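Local coordinates for putative uncharacterized protein (Staphylococcus aureus subsp. aureus Mu50, PDB 3FYM) that probably binds DNA through its soluble N-terminal helix-turn-helix domain, as a putative membrane protein whose cellular role is uncharacterised, at residues Met32-His35 against Ile36-Glu40; Asn62-Pro65 against Asn66-Ile69; Gln70-Gln73 against Asp74-Pro77. All blocks are in the same frame, centred on the assembly; numbering follows the deposited sequence. Where two conformers were deposited one is given.

Contact 1: residues Met32-His35 against Ile36-Glu40. With ZN (zinc ion), chain B.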
ATOM      1  N   MET A  32       6.914  -6.284  -2.585  1.00  8.48           N
ATOM      2  CA  MET A  32       5.552  -5.858  -2.790  1.00  8.37           C
ATOM      3  C   MET A  32       5.297  -4.487  -2.192  1.00  8.56           C
ATOM      4  O   MET A  32       4.573  -3.686  -2.771  1.00  8.90           O
ATOM      5  CB  MET A  32       4.566  -6.903  -2.258  1.00  9.74           C
ATOM      6  CG  MET A  32       4.813  -8.289  -2.798  1.00 10.15           C
ATOM      7  SD  MET A  32       4.867  -8.320  -4.604  1.00 10.95           S
ATOM      8  CE  MET A  32       5.624  -9.949  -4.855  1.00 11.63           C
ATOM      9  N   LEU A  33       5.908  -4.192  -1.036  1.00  8.61           N
ATOM     10  CA  LEU A  33       5.824  -2.846  -0.480  1.00  9.16           C
ATOM     11  C   LEU A  33       6.392  -1.825  -1.469  1.00  8.61           C
ATOM     12  O   LEU A  33       5.797  -0.752  -1.639  1.00  8.88           O
ATOM     13  CB  LEU A  33       6.584  -2.761   0.866  1.00 10.23           C
ATOM     14  CG  LEU A  33       5.965  -3.600   1.992  1.00 11.68           C
ATOM     15  CD1 LEU A  33       6.896  -3.661   3.205  1.00 15.51           C
ATOM     16  CD2 LEU A  33       4.599  -3.066   2.432  1.00 11.98           C
ATOM     17  N   VAL A  34       7.529  -2.102  -2.085  1.00  8.55           N
ATOM     18  CA  VAL A  34       8.093  -1.184  -3.080  1.00  8.70           C
ATOM     19  C   VAL A  34       7.203  -1.054  -4.259  1.00  8.02           C
ATOM     20  O   VAL A  34       6.998   0.030  -4.796  1.00  8.73           O
ATOM     21  CB  VAL A  34       9.532  -1.607  -3.417  1.00  9.45           C
ATOM     22  CG1 VAL A  34      10.077  -0.776  -4.583  1.00 10.10           C
ATOM     23  CG2 VAL A  34      10.442  -1.444  -2.188  1.00 11.39           C
ATOM     24  N   HIS A  35       6.608  -2.189  -4.734  1.00  8.19           N
ATOM     25  CA  HIS A  35       5.619  -2.059  -5.818  1.00  8.09           C
ATOM     26  C   HIS A  35       4.479  -1.125  -5.412  1.00  8.00           C
ATOM     27  O   HIS A  35       4.104  -0.244  -6.211  1.00  9.01           O
ATOM     28  CB  HIS A  35       5.079  -3.394  -6.273  1.00  7.90           C
ATOM     29  CG  HIS A  35       6.034  -4.292  -6.975  1.00  7.59           C
ATOM     30  ND1 HIS A  35       6.925  -3.816  -7.920  1.00  8.16           N
ATOM     31  CD2 HIS A  35       6.241  -5.596  -6.933  1.00  8.15           C
ATOM     32  CE1 HIS A  35       7.631  -4.854  -8.376  1.00  8.43           C
ATOM     33  NE2 HIS A  35       7.242  -5.991  -7.807  1.00  7.68           N
ATOM     34  N   ILE A  36       3.958  -1.264  -4.206  1.00  8.42           N
ATOM     35  CA  ILE A  36       2.878  -0.333  -3.808  0.50  8.52           C
ATOM     36  C   ILE A  36       3.350   1.097  -3.781  1.00  8.42           C
ATOM     37  O   ILE A  36       2.648   1.994  -4.244  1.00  8.90           O
ATOM     38  CB  ILE A  36       2.314  -0.785  -2.450  0.50  9.13           C
ATOM     39  CG1 ILE A  36       1.759  -2.201  -2.594  0.50 10.24           C
ATOM     40  CG2 ILE A  36       1.292   0.217  -1.923  0.50  9.23           C
ATOM     41  CD1 ILE A  36       1.571  -2.976  -1.344  0.50 15.35           C
ATOM     42  N   GLU A  37       4.563   1.359  -3.252  1.00  8.89           N
ATOM     43  CA  GLU A  37       5.062   2.734  -3.145  1.00  8.79           C
ATOM     44  C   GLU A  37       5.185   3.379  -4.527  1.00  9.10           C
ATOM     45  O   GLU A  37       5.127   4.592  -4.632  1.00 10.36           O
ATOM     46  CB  GLU A  37       6.415   2.791  -2.412  1.00  9.02           C
ATOM     47  CG  GLU A  37       6.278   2.449  -0.951  1.00  8.96           C
ATOM     48  CD  GLU A  37       7.541   2.561  -0.120  1.00 10.21           C
ATOM     49  OE1 GLU A  37       8.640   2.712  -0.660  1.00 10.98           O
ATOM     50  OE2 GLU A  37       7.392   2.469   1.130  1.00 11.39           O
ATOM     51  N   ASN A  38       5.402   2.526  -5.537  1.00  8.83           N
ATOM     52  CA  ASN A  38       5.583   2.977  -6.908  1.00  9.24           C
ATOM     53  C   ASN A  38       4.329   2.817  -7.752  1.00  9.18           C
ATOM     54  O   ASN A  38       4.391   3.010  -8.989  1.00 10.14           O
ATOM     55  CB  ASN A  38       6.804   2.282  -7.520  1.00 11.50           C
ATOM     56  CG  ASN A  38       8.034   2.827  -6.788  1.00 14.72           C
ATOM     57  OD1 ASN A  38       8.557   2.236  -5.815  1.00 17.30           O
ATOM     58  ND2 ASN A  38       8.489   4.006  -7.085  1.00 16.56           N
ATOM     59  N   ASN A  39       3.191   2.503  -7.148  1.00  8.80           N
ATOM     60  CA  ASN A  39       1.925   2.307  -7.889  1.00  8.98           C
ATOM     61  C   ASN A  39       2.057   1.214  -8.954  1.00  8.75           C
ATOM     62  O   ASN A  39       1.337   1.207  -9.952  1.00 10.41           O
ATOM     63  CB  ASN A  39       1.348   3.597  -8.460  1.00 10.16           C
ATOM     64  CG  ASN A  39       0.512   4.403  -7.458  1.00 10.35           C
ATOM     65  OD1 ASN A  39       0.950   4.653  -6.351  1.00 11.29           O
ATOM     66  ND2 ASN A  39      -0.653   4.855  -7.875  1.00 10.61           N
ATOM     67  N   GLU A  40       2.930   0.241  -8.718  1.00  8.17           N
ATOM     68  CA  GLU A  40       3.169  -0.865  -9.637  1.00  8.53           C
ATOM     69  C   GLU A  40       2.247  -2.026  -9.339  1.00  8.42           C
ATOM     70  O   GLU A  40       2.663  -3.174  -9.087  1.00  8.52           O
ATOM     71  CB  GLU A  40       4.637  -1.295  -9.565  1.00  8.91           C
ATOM     72  CG  GLU A  40       5.599  -0.238 -10.096  1.00  9.44           C
ATOM     73  CD  GLU A  40       7.051  -0.452  -9.739  1.00  9.71           C
ATOM     74  OE1 GLU A  40       7.379  -1.228  -8.826  1.00  9.66           O
ATOM     75  OE2 GLU A  40       7.900   0.230 -10.383  1.00 12.24           O
TER
HETATM   76 ZN    ZN B2001       7.940  -7.756  -8.343  1.00  8.45          ZN
HETATM   77  O   HOH W   1       6.506  -8.843  -9.199  1.00  8.60           O
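H35 uses both of its ring nitrogens. H35 ND1 donates to E40 OE1 at 2.8 Å, nearly straight, with an N-H...O angle of 173°. The oxygen lies in the ring plane, and the N-H comes to its anti side, 27° out of the carboxylate plane. H35 CG points away from the carbonyl carbon, beside the backbone N (chi1 -68°), and the ring's ND1 edge is set toward E40. H35 NE2 binds the zinc ion at 2.0 Å. E31 and a water 2.0 Å from the zinc ion are also ligands. Donating from ND1 leaves NE2 its lone pair for the metal. E40 is a second-shell residue and probably fixes the turn of the ring.

The backbone ends helix 30-37 in a Schellman motif. N39 is the C-prime residue with positive phi. E40 N donates to H35 O at 2.8 Å, and N39 N to I36 O at 3.0 Å. Further back in the helix, I36 N donates to M32 O and E37 N to L33 O, both at 2.9 Å. N38 N bonds V34 O and, weakly, H35 O.

The E37 carboxylate is satisfied by Y57 and by a salt bridge to R12. N39 OD1 accepts from G5 N. L33 and E37 pack on helix 19-26, I36 on helix 50-60, and I36 and N39 on helix 4-14.

Contact 2: residues Asn62-Pro65 against Asn66-Ile69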
ATOM      1  N   ASN A  62      -0.293   4.698  10.639  0.50 11.31           N
ATOM      2  CA  ASN A  62      -1.337   5.584  11.184  0.50 12.29           C
ATOM      3  C   ASN A  62      -1.783   6.635  10.159  0.50 10.71           C
ATOM      4  O   ASN A  62      -1.934   7.859  10.317  0.50  9.87           O
ATOM      5  CB  ASN A  62      -0.945   6.160  12.563  0.50 14.48           C
ATOM      6  CG  ASN A  62      -0.946   5.131  13.690  0.50 15.89           C
ATOM      7  OD1 ASN A  62      -2.012   4.744  14.282  0.50 16.66           O
ATOM      8  ND2 ASN A  62       0.262   4.721  14.044  0.50 16.03           N
ATOM      9  N   ILE A  63      -2.132   6.012   9.022  1.00 10.61           N
ATOM     10  CA  ILE A  63      -2.961   6.660   8.053  1.00  9.88           C
ATOM     11  C   ILE A  63      -4.308   5.943   8.029  1.00  9.56           C
ATOM     12  O   ILE A  63      -4.348   4.727   7.852  1.00 10.46           O
ATOM     13  CB  ILE A  63      -2.320   6.675   6.649  1.00 10.40           C
ATOM     14  CG1 ILE A  63      -1.052   7.540   6.621  1.00 12.25           C
ATOM     15  CG2 ILE A  63      -3.305   7.161   5.593  1.00 11.36           C
ATOM     16  CD1 ILE A  63      -0.281   7.426   5.320  1.00 14.19           C
ATOM     17  N   GLU A  64      -5.415   6.682   8.194  1.00  8.69           N
ATOM     18  CA  GLU A  64      -6.740   6.083   8.160  1.00  8.52           C
ATOM     19  C   GLU A  64      -6.950   5.467   6.758  1.00  7.87           C
ATOM     20  O   GLU A  64      -6.927   6.203   5.765  1.00  8.15           O
ATOM     21  CB  GLU A  64      -7.804   7.099   8.521  1.00  9.11           C
ATOM     22  CG  GLU A  64      -9.140   6.462   8.903  1.00 12.13           C
ATOM     23  CD  GLU A  64      -9.928   5.851   7.721  1.00 12.41           C
ATOM     24  OE1 GLU A  64     -10.188   4.633   7.642  1.00 15.08           O
ATOM     25  OE2 GLU A  64     -10.140   6.532   6.753  1.00 13.99           O
ATOM     26  N   PRO A  65      -7.202   4.175   6.677  1.00  8.33           N
ATOM     27  CA  PRO A  65      -7.156   3.553   5.331  1.00  8.32           C
ATOM     28  C   PRO A  65      -8.313   3.856   4.439  1.00  7.71           C
ATOM     29  O   PRO A  65      -8.111   4.041   3.236  1.00  8.37           O
ATOM     30  CB  PRO A  65      -7.054   2.053   5.659  1.00  9.51           C
ATOM     31  CG  PRO A  65      -7.668   1.946   6.973  1.00 13.24           C
ATOM     32  CD  PRO A  65      -7.199   3.157   7.733  1.00  9.33           C
ATOM     33  N   ASN A  66      -9.553   3.827   4.926  1.00  8.43           N
ATOM     34  CA  ASN A  66     -10.675   3.988   4.023  1.00  8.13           C
ATOM     35  C   ASN A  66     -10.636   5.326   3.280  1.00  8.50           C
ATOM     36  O   ASN A  66     -10.924   5.383   2.093  1.00  8.65           O
ATOM     37  CB  ASN A  66     -12.010   3.848   4.733  1.00  8.39           C
ATOM     38  CG  ASN A  66     -12.329   2.447   5.166  1.00  7.89           C
ATOM     39  OD1 ASN A  66     -11.719   1.458   4.729  1.00  9.28           O
ATOM     40  ND2 ASN A  66     -13.332   2.354   6.014  1.00  9.21           N
ATOM     41  N   GLN A  67     -10.297   6.389   3.998  1.00  9.95           N
ATOM     42  CA  GLN A  67     -10.351   7.683   3.306  1.00 12.03           C
ATOM     43  C   GLN A  67      -9.126   7.855   2.415  1.00 10.67           C
ATOM     44  O   GLN A  67      -9.221   8.532   1.419  1.00 10.41           O
ATOM     45  CB  GLN A  67     -10.660   8.880   4.151  1.00 11.02           C
ATOM     46  CG  GLN A  67      -9.459   9.248   4.940  1.00 14.32           C
ATOM     47  CD  GLN A  67      -9.671  10.261   6.089  1.00 12.24           C
ATOM     48  OE1 GLN A  67     -10.811  10.604   6.432  1.00 13.93           O
ATOM     49  NE2 GLN A  67      -8.635  10.658   6.768  1.00 11.66           N
ATOM     50  N   LEU A  68      -7.963   7.219   2.714  1.00  9.83           N
ATOM     51  CA  LEU A  68      -6.838   7.213   1.764  1.00  9.40           C
ATOM     52  C   LEU A  68      -7.252   6.518   0.485  1.00  8.93           C
ATOM     53  O   LEU A  68      -7.011   7.030  -0.618  1.00  9.64           O
ATOM     54  CB  LEU A  68      -5.653   6.494   2.411  1.00  9.62           C
ATOM     55  CG  LEU A  68      -4.405   6.379   1.517  1.00  9.73           C
ATOM     56  CD1 LEU A  68      -3.722   7.744   1.368  1.00 11.22           C
ATOM     57  CD2 LEU A  68      -3.417   5.322   2.024  1.00 11.48           C
ATOM     58  N   ILE A  69      -7.829   5.329   0.614  1.00  8.60           N
ATOM     59  CA  ILE A  69      -8.262   4.550  -0.549  1.00  8.31           C
ATOM     60  C   ILE A  69      -9.271   5.349  -1.375  1.00  8.43           C
ATOM     61  O   ILE A  69      -9.173   5.431  -2.592  1.00  9.51           O
ATOM     62  CB  ILE A  69      -8.750   3.166  -0.096  1.00  8.34           C
ATOM     63  CG1 ILE A  69      -7.580   2.344   0.462  1.00  8.96           C
ATOM     64  CG2 ILE A  69      -9.492   2.442  -1.212  1.00  9.08           C
ATOM     65  CD1 ILE A  69      -7.990   1.267   1.422  1.00 10.26           C
TER
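E64 folds its carboxylate over the first turn of helix 65-71, and its OE2 lies 3.3 Å from Q67 CG. This is an N-cap: E64 stands just before the helix, and its side chain takes the backbone N-H groups of the first turn. The glutamate uses both oxygens. E64 OE1 accepts from N66 N at 2.9 Å, and E64 OE2 accepts from Q67 N at 2.8 Å. Both donors come to the syn sides of the carboxylate. The bond to OE2 lies closer to the carboxylate plane, 16° out of it, while the one to OE1 is 34° out.

The side-chain shape makes this possible. CG of E64 stands trans to the backbone N (chi1 -163°), and the chain then bends at chi2 to bring the carboxylate back to the helix. The negative charge sits at the helix N-terminus, where the helix dipole would probably stabilise it.

P65 is the first residue of the helix and has no N-H; the cap takes those of the next two residues. P65 O takes the first i+4 bond of normal length, from I69 N, while the bond from L68 N to E64 O is weak.

The apolar side is small. I63 CG2 meets L68 CB at 4.0 Å, the two side chains running at a slant to each other. L68 is buried and packs on V4 and L8 of helix 4-14. I63 and P65 touch helix 50-60 at A58 and R55. N66 OD1 bonds R55 of that helix, which ties the new helix to the preceding one. I69 N lies 2.9 Å from P65 O, and I69 CD1 closes to 3.3 Å of the same oxygen.

Contact 3: residues Gln70-Gln73 against Asp74-Pro77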
ATOM      1  N   GLN A  70     -10.245   5.961  -0.686  1.00  8.68           N
ATOM      2  CA  GLN A  70     -11.255   6.771  -1.366  1.00  9.37           C
ATOM      3  C   GLN A  70     -10.630   7.939  -2.140  1.00  9.87           C
ATOM      4  O   GLN A  70     -11.042   8.245  -3.229  1.00 11.43           O
ATOM      5  CB  GLN A  70     -12.226   7.294  -0.290  1.00  9.77           C
ATOM      6  CG  GLN A  70     -13.305   8.166  -0.804  1.00 11.53           C
ATOM      7  CD  GLN A  70     -14.207   8.602   0.334  1.00 11.33           C
ATOM      8  OE1 GLN A  70     -15.434   8.329   0.470  1.00 14.69           O
ATOM      9  NE2 GLN A  70     -13.577   9.380   1.146  1.00  9.89           N
ATOM     10  N   ALA A  71      -9.620   8.580  -1.562  1.00 10.59           N
ATOM     11  CA  ALA A  71      -8.987   9.733  -2.211  1.00 13.06           C
ATOM     12  C   ALA A  71      -8.171   9.321  -3.433  1.00 13.15           C
ATOM     13  O   ALA A  71      -7.779  10.164  -4.228  1.00 20.61           O
ATOM     14  CB  ALA A  71      -8.077  10.445  -1.210  1.00 17.12           C
ATOM     15  N   HIS A  72      -7.816   8.070  -3.549  1.00  9.45           N
ATOM     16  CA  HIS A  72      -6.974   7.572  -4.598  1.00  9.04           C
ATOM     17  C   HIS A  72      -7.617   6.426  -5.384  1.00  8.66           C
ATOM     18  O   HIS A  72      -6.911   5.660  -6.046  1.00  9.91           O
ATOM     19  CB  HIS A  72      -5.618   7.100  -4.024  1.00  9.13           C
ATOM     20  CG  HIS A  72      -4.816   8.186  -3.395  1.00  9.01           C
ATOM     21  ND1 HIS A  72      -4.005   9.022  -4.134  1.00  9.97           N
ATOM     22  CD2 HIS A  72      -4.750   8.612  -2.125  1.00 10.74           C
ATOM     23  CE1 HIS A  72      -3.451   9.900  -3.304  1.00 10.55           C
ATOM     24  NE2 HIS A  72      -3.883   9.681  -2.093  1.00 11.06           N
ATOM     25  N   GLN A  73      -8.913   6.323  -5.306  1.00  9.46           N
ATOM     26  CA  GLN A  73      -9.604   5.106  -5.778  1.00 10.46           C
ATOM     27  C   GLN A  73      -9.362   4.861  -7.246  1.00  9.56           C
ATOM     28  O   GLN A  73      -9.319   3.706  -7.657  1.00 10.77           O
ATOM     29  CB  GLN A  73     -11.047   5.212  -5.410  1.00 12.40           C
ATOM     30  CG  GLN A  73     -11.781   6.341  -6.045  1.00 17.84           C
ATOM     31  CD  GLN A  73     -13.143   6.385  -5.321  1.00 18.11           C
ATOM     32  OE1 GLN A  73     -13.511   7.283  -4.466  1.00 17.48           O
ATOM     33  NE2 GLN A  73     -13.967   5.380  -5.586  1.00 18.21           N
ATOM     34  N   ASP A  74      -9.221   5.904  -8.083  1.00  9.37           N
ATOM     35  CA  ASP A  74      -9.026   5.663  -9.506  1.00  9.78           C
ATOM     36  C   ASP A  74      -7.670   5.070  -9.820  1.00  8.54           C
ATOM     37  O   ASP A  74      -7.476   4.526 -10.915  1.00  9.12           O
ATOM     38  CB  ASP A  74      -9.214   6.941 -10.321  1.00 13.46           C
ATOM     39  CG  ASP A  74     -10.582   7.545 -10.152  1.00 21.71           C
ATOM     40  OD1 ASP A  74     -10.692   8.763 -10.330  1.00 29.79           O
ATOM     41  OD2 ASP A  74     -11.546   6.772  -9.906  1.00 29.20           O
ATOM     42  N   GLU A  75      -6.694   5.156  -8.899  1.00  8.33           N
ATOM     43  CA  GLU A  75      -5.393   4.575  -9.050  1.00  8.31           C
ATOM     44  C   GLU A  75      -5.364   3.081  -8.660  1.00  7.91           C
ATOM     45  O   GLU A  75      -4.496   2.341  -9.104  1.00  8.70           O
ATOM     46  CB  GLU A  75      -4.362   5.255  -8.140  1.00  7.73           C
ATOM     47  CG  GLU A  75      -4.265   6.756  -8.312  1.00  8.88           C
ATOM     48  CD  GLU A  75      -3.478   7.388  -7.174  1.00  9.19           C
ATOM     49  OE1 GLU A  75      -2.558   6.742  -6.617  1.00 10.64           O
ATOM     50  OE2 GLU A  75      -3.780   8.542  -6.805  1.00 10.22           O
ATOM     51  N   ILE A  76      -6.246   2.712  -7.739  1.00  7.98           N
ATOM     52  CA  ILE A  76      -6.131   1.468  -7.021  1.00  7.92           C
ATOM     53  C   ILE A  76      -7.008   0.427  -7.654  1.00  7.76           C
ATOM     54  O   ILE A  76      -8.229   0.631  -7.766  1.00  8.61           O
ATOM     55  CB  ILE A  76      -6.522   1.651  -5.548  1.00  8.10           C
ATOM     56  CG1 ILE A  76      -5.604   2.663  -4.855  1.00  8.70           C
ATOM     57  CG2 ILE A  76      -6.525   0.302  -4.817  1.00  9.56           C
ATOM     58  CD1 ILE A  76      -6.130   3.141  -3.526  1.00  9.84           C
ATOM     59  N   PRO A  77      -6.477  -0.722  -8.061  1.00  8.07           N
ATOM     60  CA  PRO A  77      -7.345  -1.795  -8.589  1.00  9.13           C
ATOM     61  C   PRO A  77      -8.204  -2.335  -7.458  1.00  8.22           C
ATOM     62  O   PRO A  77      -7.659  -2.886  -6.512  1.00  9.90           O
ATOM     63  CB  PRO A  77      -6.375  -2.834  -9.142  1.00 12.71           C
ATOM     64  CG  PRO A  77      -5.029  -2.358  -8.894  1.00 12.12           C
ATOM     65  CD  PRO A  77      -5.068  -1.114  -8.073  1.00  8.92           C
TER
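H72 and E75 make a His-carboxylate hydrogen bond across the turn by which the chain leaves helix 65-71. H72 ND1 donates to E75 OE2 at 2.7 Å, with an N-H...O angle of 167°. The oxygen sits at the ring edge, in the ring plane. The carboxylate is turned almost perpendicular to the ring, at 81°, and the N-H reaches OE2 from above the carboxylate plane. The two side chains run alongside each other and point the same way. In E75, CG lies opposite the carbonyl carbon (chi1 -55°) and the chain extends beyond it, which carries the carboxylate back beside the imidazole.

Backbone bonds close the turn under this pair. E75 N donates to H72 O at 2.9 Å. I76 N donates to Q73 O at 3.2 Å and makes a longer, weak bond to H72 O.

The apolar contact comes from I76. Its CD1 lies 4.0 Å from H72 CB and 3.6 Å from H72 O. H72 and I76 are buried, and both touch V4 of helix 4-14. I76 also packs on I54 of helix 50-60.

The second oxygen of E75 has its own partners. OE1 accepts from V4 N and from N39 ND2. The carboxylate is therefore gripped by three donors, one on OE2 and two on OE1. This fixes its rotation and would be expected to keep it ionised. Its negative charge could in turn make a protonated H72 easier to hold.

In the fold
The three contacts follow one another along the chain. Contact 1 ends helix 30-37, contact 2 starts helix 65-71, and contact 3 leaves it. Contacts 2 and 3 share that helix. Their centres are 11 Å apart, and I69 O touches I76 CD1 at 3.9 Å. Contacts 1 and 3 are 14 Å apart between centres, yet a probable hydrogen bond from N39 ND2 to E75 OE1 (3.0 Å) joins them. Contacts 1 and 2 lie on opposite sides of the chain's centre, about 17 Å between centres, and do not touch. Among the three, contact 1 alone holds a zinc ligand. Contacts 1 and 3 each have a histidine ND1 bonded to a glutamate.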